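Local coordinates for protein dihydrodipicolinate synthase (Bacteroides thetaiotaomicron, PDB 4XKY) that probably acts as a class I aldolase of the DapA family, adding pyruvate to an aldehyde or releasing it through a Schiff base, as dihydrodipicolinate synthases and N-acetylneuraminate lyases do, at residues R29-L34 against C67-G72; L58-I63 against A92-D97. All blocks are in the same frame, centred on the assembly; numbering follows the deposited sequence.

Contact 1: R29-L34 against C67-G72; sequences RLIEHL and CRIAKG
The Glu32 carboxylate meets 67-72 through OE2, which the CG2 methyl of Ile69 approaches obliquely, off the carboxylate plane toward one face, at 4.4 Å. Its stronger partner is Arg73, just beyond the segment, which forms a salt bridge with OE2. The other flat group is the Ile69 peptide carbonyl: Lys71 NZ, folded back, donates to Ile69 O at 2.9 Å. The C=O...N angle is 131°, with the donor tilted out of the carbonyl plane, and Arg73 also binds this oxygen. Glu32 OE2 and Lys71 NZ, opposite in charge, stay 4.7 Å apart without touching.

Beneath these polar ends the contact is aliphatic. The CG2 methyl of Ile69 meets both branches of Ile31, lying 4.1 Å from each of Ile31 CG2 and Ile31 CD1. In Ile31, chi1 of -68° puts CG2 on the partner side, and the extended chi2 carries CD1 to Ile69 as well. Ile31 CG2 also reaches Ala70 CA at 4.5 Å, over the small alanine, where the backbones come nearest.

Leu42 touches both Ile31 and Ala70, so the pair is floored by strand 42-44. The contact therefore rests on van der Waals packing between helices 24-36 and 56-70, while Arg73 probably helps neutralise Glu32 beside it.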
ATOM      1  N   ARG A  29      22.002  34.310  -1.835  1.00 33.02           N
ATOM      2  CA  ARG A  29      21.921  34.516  -0.384  1.00 34.07           C
ATOM      3  C   ARG A  29      21.859  33.180   0.344  1.00 33.10           C
ATOM      4  O   ARG A  29      22.505  33.024   1.374  1.00 32.65           O
ATOM      5  CB  ARG A  29      20.741  35.394   0.039  1.00 34.80           C
ATOM      6  CG  ARG A  29      20.965  36.893  -0.128  1.00 37.03           C
ATOM      7  CD  ARG A  29      19.804  37.691   0.459  1.00 37.83           C
ATOM      8  NE  ARG A  29      18.577  37.446  -0.304  1.00 38.92           N
ATOM      9  CZ  ARG A  29      18.210  38.125  -1.386  1.00 41.31           C
ATOM     10  NH1 ARG A  29      18.947  39.139  -1.844  1.00 43.67           N
ATOM     11  NH2 ARG A  29      17.083  37.815  -1.997  1.00 42.13           N
ATOM     12  N   LEU A  30      21.082  32.226  -0.185  1.00 31.05           N
ATOM     13  CA  LEU A  30      20.946  30.915   0.463  1.00 30.47           C
ATOM     14  C   LEU A  30      22.289  30.218   0.547  1.00 29.90           C
ATOM     15  O   LEU A  30      22.668  29.726   1.607  1.00 29.84           O
ATOM     16  CB  LEU A  30      19.931  30.038  -0.280  1.00 30.62           C
ATOM     17  CG  LEU A  30      19.702  28.598   0.191  1.00 31.19           C
ATOM     18  CD1 LEU A  30      19.161  28.520   1.609  1.00 31.59           C
ATOM     19  CD2 LEU A  30      18.770  27.865  -0.762  1.00 30.76           C
ATOM     20  N   ILE A  31      23.011  30.177  -0.567  1.00 29.37           N
ATOM     21  CA  ILE A  31      24.289  29.484  -0.602  1.00 30.76           C
ATOM     22  C   ILE A  31      25.370  30.150   0.268  1.00 32.15           C
ATOM     23  O   ILE A  31      26.135  29.446   0.925  1.00 33.07           O
ATOM     24  CB  ILE A  31      24.784  29.265  -2.047  1.00 31.57           C
ATOM     25  CG1 ILE A  31      23.878  28.254  -2.759  1.00 31.09           C
ATOM     26  CG2 ILE A  31      26.236  28.767  -2.057  1.00 32.19           C
ATOM     27  CD1 ILE A  31      24.039  28.266  -4.261  1.00 31.89           C
ATOM     28  N   GLU A  32      25.446  31.477   0.279  1.00 33.98           N
ATOM     29  CA  GLU A  32      26.363  32.164   1.183  1.00 36.02           C
ATOM     30  C   GLU A  32      25.994  31.824   2.629  1.00 35.39           C
ATOM     31  O   GLU A  32      26.854  31.547   3.434  1.00 35.76           O
ATOM     32  CB  GLU A  32      26.345  33.688   0.974  1.00 37.84           C
ATOM     33  CG  GLU A  32      26.886  34.181  -0.377  1.00 39.24           C
ATOM     34  CD  GLU A  32      28.302  33.709  -0.682  1.00 40.62           C
ATOM     35  OE1 GLU A  32      29.066  33.474   0.277  1.00 43.74           O
ATOM     36  OE2 GLU A  32      28.658  33.551  -1.874  1.00 40.26           O
ATOM     37  N   HIS A  33      24.704  31.823   2.943  1.00 34.62           N
ATOM     38  CA  HIS A  33      24.215  31.533   4.303  1.00 34.42           C
ATOM     39  C   HIS A  33      24.622  30.112   4.736  1.00 33.97           C
ATOM     40  O   HIS A  33      25.038  29.891   5.869  1.00 33.71           O
ATOM     41  CB  HIS A  33      22.696  31.738   4.286  1.00 34.92           C
ATOM     42  CG  HIS A  33      21.952  31.234   5.481  1.00 35.72           C
ATOM     43  ND1 HIS A  33      22.007  31.846   6.716  1.00 36.30           N
ATOM     44  CD2 HIS A  33      21.021  30.256   5.590  1.00 35.94           C
ATOM     45  CE1 HIS A  33      21.184  31.236   7.548  1.00 36.22           C
ATOM     46  NE2 HIS A  33      20.571  30.268   6.890  1.00 38.19           N
ATOM     47  N   LEU A  34      24.547  29.153   3.816  1.00 33.39           N
ATOM     48  CA  LEU A  34      24.939  27.787   4.147  1.00 33.42           C
ATOM     49  C   LEU A  34      26.442  27.658   4.343  1.00 34.47           C
ATOM     50  O   LEU A  34      26.899  27.008   5.300  1.00 34.88           O
ATOM     51  CB  LEU A  34      24.446  26.802   3.094  1.00 32.88           C
ATOM     52  CG  LEU A  34      22.923  26.716   2.992  1.00 31.67           C
ATOM     53  CD1 LEU A  34      22.540  25.862   1.809  1.00 30.77           C
ATOM     54  CD2 LEU A  34      22.305  26.143   4.241  1.00 32.48           C
ATOM     55  N   CYS A  67      26.492  25.758  -9.138  1.00 33.38           N
ATOM     56  CA  CYS A  67      27.927  25.534  -9.337  1.00 35.35           C
ATOM     57  C   CYS A  67      28.650  26.869  -9.514  1.00 35.78           C
ATOM     58  O   CYS A  67      29.694  27.060  -8.920  1.00 35.71           O
ATOM     59  CB  CYS A  67      28.202  24.639 -10.525  1.00 36.79           C
ATOM     60  SG  CYS A  67      27.555  22.967 -10.399  1.00 39.80           S
ATOM     61  N   ARG A  68      28.074  27.797 -10.280  1.00 36.13           N
ATOM     62  CA  ARG A  68      28.675  29.122 -10.470  1.00 37.54           C
ATOM     63  C   ARG A  68      28.881  29.817  -9.133  1.00 38.61           C
ATOM     64  O   ARG A  68      29.975  30.312  -8.830  1.00 40.33           O
ATOM     65  CB  ARG A  68      27.798  30.017 -11.361  1.00 37.60           C
ATOM     66  CG  ARG A  68      28.316  31.455 -11.483  1.00 39.03           C
ATOM     67  CD  ARG A  68      27.454  32.385 -12.336  1.00 39.78           C
ATOM     68  NE  ARG A  68      26.091  32.457 -11.822  1.00 39.67           N
ATOM     69  CZ  ARG A  68      25.705  33.157 -10.758  1.00 38.97           C
ATOM     70  NH1 ARG A  68      26.559  33.892 -10.057  1.00 38.49           N
ATOM     71  NH2 ARG A  68      24.438  33.110 -10.396  1.00 39.05           N
ATOM     72  N   ILE A  69      27.823  29.840  -8.329  1.00 37.50           N
ATOM     73  CA  ILE A  69      27.827  30.608  -7.082  1.00 36.99           C
ATOM     74  C   ILE A  69      28.736  29.974  -6.035  1.00 37.33           C
ATOM     75  O   ILE A  69      29.432  30.673  -5.315  1.00 40.43           O
ATOM     76  CB  ILE A  69      26.402  30.776  -6.499  1.00 34.99           C
ATOM     77  CG1 ILE A  69      25.529  31.561  -7.473  1.00 34.16           C
ATOM     78  CG2 ILE A  69      26.450  31.475  -5.132  1.00 35.89           C
ATOM     79  CD1 ILE A  69      24.044  31.441  -7.188  1.00 34.41           C
ATOM     80  N   ALA A  70      28.728  28.655  -5.940  1.00 38.24           N
ATOM     81  CA  ALA A  70      29.571  27.982  -4.960  1.00 37.81           C
ATOM     82  C   ALA A  70      31.054  28.188  -5.236  1.00 40.50           C
ATOM     83  O   ALA A  70      31.838  28.168  -4.298  1.00 38.33           O
ATOM     84  CB  ALA A  70      29.279  26.503  -4.933  1.00 37.15           C
ATOM     85  N   LYS A  71      31.430  28.347  -6.513  1.00 43.50           N
ATOM     86  CA  LYS A  71      32.814  28.693  -6.893  1.00 47.10           C
ATOM     87  C   LYS A  71      33.809  27.725  -6.281  1.00 44.63           C
ATOM     88  O   LYS A  71      34.776  28.156  -5.688  1.00 44.21           O
ATOM     89  CB  LYS A  71      33.183  30.087  -6.354  1.00 51.27           C
ATOM     90  CG  LYS A  71      33.025  31.271  -7.281  1.00 56.19           C
ATOM     91  CD  LYS A  71      33.482  32.556  -6.567  1.00 60.68           C
ATOM     92  CE  LYS A  71      32.467  33.131  -5.563  1.00 62.58           C
ATOM     93  NZ  LYS A  71      31.008  33.003  -5.917  1.00 64.50           N
ATOM     94  N   GLY A  72      33.551  26.434  -6.341  1.00 42.62           N
ATOM     95  CA  GLY A  72      34.493  25.433  -5.795  1.00 43.96           C
ATOM     96  C   GLY A  72      34.715  25.398  -4.284  1.00 45.16           C
ATOM     97  O   GLY A  72      35.438  24.528  -3.795  1.00 47.91           O
TER

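Contact 2: L58-I63 against A92-D97; sequences LRMEMI and ACLAAD
Leu94 drives one methyl, CD2, into the groove between Met60 and Ile63, side chains three residues, nearly one turn, apart on helix 56-70. CD2 is in van der Waals contact with both walls. On the Met60 side, CD2 of Leu94 lies 3.7 Å from Met60 CG. On the Ile63 side, the same Leu94 CD2 lies 3.9 Å from Ile63 CG2. Leu94 reaches this far because CG is anti to its backbone N (chi1 176°), and it meets the Met60 chain at about a right angle. Met60 thus supplies the base of its side chain as a wall; beyond CG the chain leads away from helix 85-97, and the bend at chi3 turns only the terminal methyl.

The reciprocal bump is Ile63 CG2, which settles over the backbone of the next residue, 4.0 Å from Ala95 CA. The small Ala95 side chain accommodates it, and here the CA atoms of Ile63 and Ala95 come within 6.5 Å.

The segment axes pass 10.3 Å apart and run nearly along each other, at 25°. Leu91, a turn earlier, touches Met60 and Ile63 as well, extending the interlock, and Val78 of strand 76-79 lies against Ile63 and Ala95. Two neighbouring helices in the same direction, packed on the strand that joins them in sequence, are what consecutive beta-alpha units give; with eight parallel strands and the family's place in the TIM-barrel clan, they belong here to a (beta/alpha)8 barrel.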
ATOM      1  N   LEU A  58      14.364  24.580 -15.764  1.00 30.84           N
ATOM      2  CA  LEU A  58      14.618  25.107 -14.426  1.00 30.93           C
ATOM      3  C   LEU A  58      15.582  24.238 -13.647  1.00 29.74           C
ATOM      4  O   LEU A  58      16.457  24.749 -12.976  1.00 30.26           O
ATOM      5  CB  LEU A  58      13.321  25.271 -13.668  1.00 32.13           C
ATOM      6  CG  LEU A  58      13.235  26.245 -12.518  1.00 34.24           C
ATOM      7  CD1 LEU A  58      13.878  27.566 -12.835  1.00 36.23           C
ATOM      8  CD2 LEU A  58      11.774  26.457 -12.215  1.00 34.54           C
ATOM      9  N   ARG A  59      15.464  22.925 -13.780  1.00 28.62           N
ATOM     10  CA  ARG A  59      16.423  22.028 -13.154  1.00 29.42           C
ATOM     11  C   ARG A  59      17.850  22.358 -13.678  1.00 30.17           C
ATOM     12  O   ARG A  59      18.797  22.409 -12.913  1.00 29.17           O
ATOM     13  CB  ARG A  59      16.037  20.576 -13.412  1.00 30.04           C
ATOM     14  CG  ARG A  59      14.735  20.187 -12.740  1.00 32.06           C
ATOM     15  CD  ARG A  59      14.053  19.021 -13.426  1.00 34.74           C
ATOM     16  NE  ARG A  59      14.696  17.759 -13.080  1.00 36.37           N
ATOM     17  CZ  ARG A  59      14.452  16.605 -13.688  1.00 38.30           C
ATOM     18  NH1 ARG A  59      13.586  16.552 -14.704  1.00 38.89           N
ATOM     19  NH2 ARG A  59      15.097  15.511 -13.296  1.00 39.00           N
ATOM     20  N   MET A  60      17.992  22.614 -14.973  1.00 31.11           N
ATOM     21  CA  MET A  60      19.317  22.944 -15.514  1.00 32.66           C
ATOM     22  C   MET A  60      19.846  24.267 -14.975  1.00 31.31           C
ATOM     23  O   MET A  60      21.013  24.357 -14.617  1.00 29.43           O
ATOM     24  CB  MET A  60      19.325  22.924 -17.035  1.00 36.01           C
ATOM     25  CG  MET A  60      19.158  21.504 -17.554  1.00 40.37           C
ATOM     26  SD  MET A  60      19.188  21.222 -19.342  1.00 49.35           S
ATOM     27  CE  MET A  60      18.151  22.536 -19.981  1.00 47.12           C
ATOM     28  N   GLU A  61      18.987  25.272 -14.879  1.00 31.84           N
ATOM     29  CA  GLU A  61      19.386  26.548 -14.308  1.00 32.53           C
ATOM     30  C   GLU A  61      19.794  26.435 -12.840  1.00 30.92           C
ATOM     31  O   GLU A  61      20.720  27.105 -12.415  1.00 30.99           O
ATOM     32  CB  GLU A  61      18.288  27.578 -14.480  1.00 34.17           C
ATOM     33  CG  GLU A  61      18.019  27.864 -15.945  1.00 39.22           C
ATOM     34  CD  GLU A  61      16.962  28.921 -16.173  1.00 44.32           C
ATOM     35  OE1 GLU A  61      16.322  29.366 -15.194  1.00 51.97           O
ATOM     36  OE2 GLU A  61      16.750  29.282 -17.347  1.00 50.19           O
ATOM     37  N   MET A  62      19.123  25.581 -12.078  1.00 28.31           N
ATOM     38  CA  MET A  62      19.484  25.418 -10.691  1.00 29.33           C
ATOM     39  C   MET A  62      20.887  24.843 -10.592  1.00 30.79           C
ATOM     40  O   MET A  62      21.670  25.293  -9.788  1.00 31.81           O
ATOM     41  CB  MET A  62      18.513  24.506  -9.962  1.00 28.96           C
ATOM     42  CG  MET A  62      18.825  24.238  -8.481  1.00 28.55           C
ATOM     43  SD  MET A  62      18.852  25.739  -7.468  1.00 27.27           S
ATOM     44  CE  MET A  62      19.208  25.047  -5.859  1.00 26.61           C
ATOM     45  N   ILE A  63      21.179  23.818 -11.388  1.00 31.76           N
ATOM     46  CA  ILE A  63      22.495  23.221 -11.411  1.00 31.84           C
ATOM     47  C   ILE A  63      23.576  24.236 -11.791  1.00 32.64           C
ATOM     48  O   ILE A  63      24.580  24.358 -11.090  1.00 31.70           O
ATOM     49  CB  ILE A  63      22.520  22.045 -12.392  1.00 31.81           C
ATOM     50  CG1 ILE A  63      21.687  20.896 -11.826  1.00 31.72           C
ATOM     51  CG2 ILE A  63      23.943  21.552 -12.668  1.00 33.56           C
ATOM     52  CD1 ILE A  63      21.315  19.861 -12.865  1.00 30.47           C
ATOM     53  N   ALA A  92      23.471  14.634 -15.526  1.00 31.81           N
ATOM     54  CA  ALA A  92      24.799  14.271 -15.025  1.00 32.68           C
ATOM     55  C   ALA A  92      25.904  14.946 -15.836  1.00 34.47           C
ATOM     56  O   ALA A  92      26.809  15.502 -15.251  1.00 35.30           O
ATOM     57  CB  ALA A  92      25.011  12.771 -15.025  1.00 32.32           C
ATOM     58  N   CYS A  93      25.835  14.898 -17.166  1.00 36.14           N
ATOM     59  CA  CYS A  93      26.849  15.563 -18.013  1.00 38.50           C
ATOM     60  C   CYS A  93      26.883  17.083 -17.825  1.00 38.93           C
ATOM     61  O   CYS A  93      27.953  17.693 -17.805  1.00 36.92           O
ATOM     62  CB  CYS A  93      26.643  15.212 -19.482  1.00 40.63           C
ATOM     63  SG  CYS A  93      26.841  13.425 -19.740  1.00 45.32           S
ATOM     64  N   LEU A  94      25.708  17.679 -17.675  1.00 37.88           N
ATOM     65  CA  LEU A  94      25.597  19.093 -17.401  1.00 38.31           C
ATOM     66  C   LEU A  94      26.258  19.402 -16.061  1.00 37.00           C
ATOM     67  O   LEU A  94      27.091  20.296 -15.964  1.00 39.35           O
ATOM     68  CB  LEU A  94      24.130  19.502 -17.377  1.00 39.33           C
ATOM     69  CG  LEU A  94      23.964  20.970 -16.981  1.00 40.39           C
ATOM     70  CD1 LEU A  94      24.161  21.834 -18.215  1.00 42.97           C
ATOM     71  CD2 LEU A  94      22.620  21.248 -16.341  1.00 41.17           C
ATOM     72  N   ALA A  95      25.900  18.639 -15.037  1.00 35.17           N
ATOM     73  CA  ALA A  95      26.568  18.720 -13.740  1.00 34.53           C
ATOM     74  C   ALA A  95      28.090  18.660 -13.874  1.00 36.36           C
ATOM     75  O   ALA A  95      28.786  19.534 -13.344  1.00 38.66           O
ATOM     76  CB  ALA A  95      26.071  17.632 -12.799  1.00 33.01           C
ATOM     77  N   ALA A  96      28.615  17.676 -14.598  1.00 36.50           N
ATOM     78  CA  ALA A  96      30.077  17.591 -14.782  1.00 38.94           C
ATOM     79  C   ALA A  96      30.664  18.820 -15.453  1.00 39.92           C
ATOM     80  O   ALA A  96      31.675  19.339 -14.991  1.00 41.13           O
ATOM     81  CB  ALA A  96      30.474  16.354 -15.577  1.00 38.89           C
ATOM     82  N   ASP A  97      30.064  19.265 -16.550  1.00 41.64           N
ATOM     83  CA  ASP A  97      30.587  20.429 -17.287  1.00 45.55           C
ATOM     84  C   ASP A  97      30.643  21.695 -16.444  1.00 44.83           C
ATOM     85  O   ASP A  97      31.478  22.567 -16.656  1.00 44.42           O
ATOM     86  CB  ASP A  97      29.743  20.720 -18.519  1.00 48.55           C
ATOM     87  CG  ASP A  97      29.816  19.621 -19.554  1.00 53.73           C
ATOM     88  OD1 ASP A  97      30.806  18.858 -19.582  1.00 60.06           O
ATOM     89  OD2 ASP A  97      28.869  19.517 -20.352  1.00 61.46           O
TER

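Overall arrangement
Helix 56-70 is common to both contacts: its 58-63 part meets helix 85-97 in contact 2, and its C-terminal end and the residues just after it, 67-72, meet helix 24-36 in contact 1. The two contact centres lie about 15 Å apart, each about 16 Å from the centre of the chain. Along the sequence the segments alternate, 29-34, 58-63, 67-72 and 92-97, so the pairings interleave and link three successive helices side by side. Strands 42-44 and 76-79, neighbours in the parallel sheet, lie beneath contacts 1 and 2 respectively. Both contacts thus belong to the outer helical layer of the barrel, away from the predicted pyruvate and Schiff-base sites.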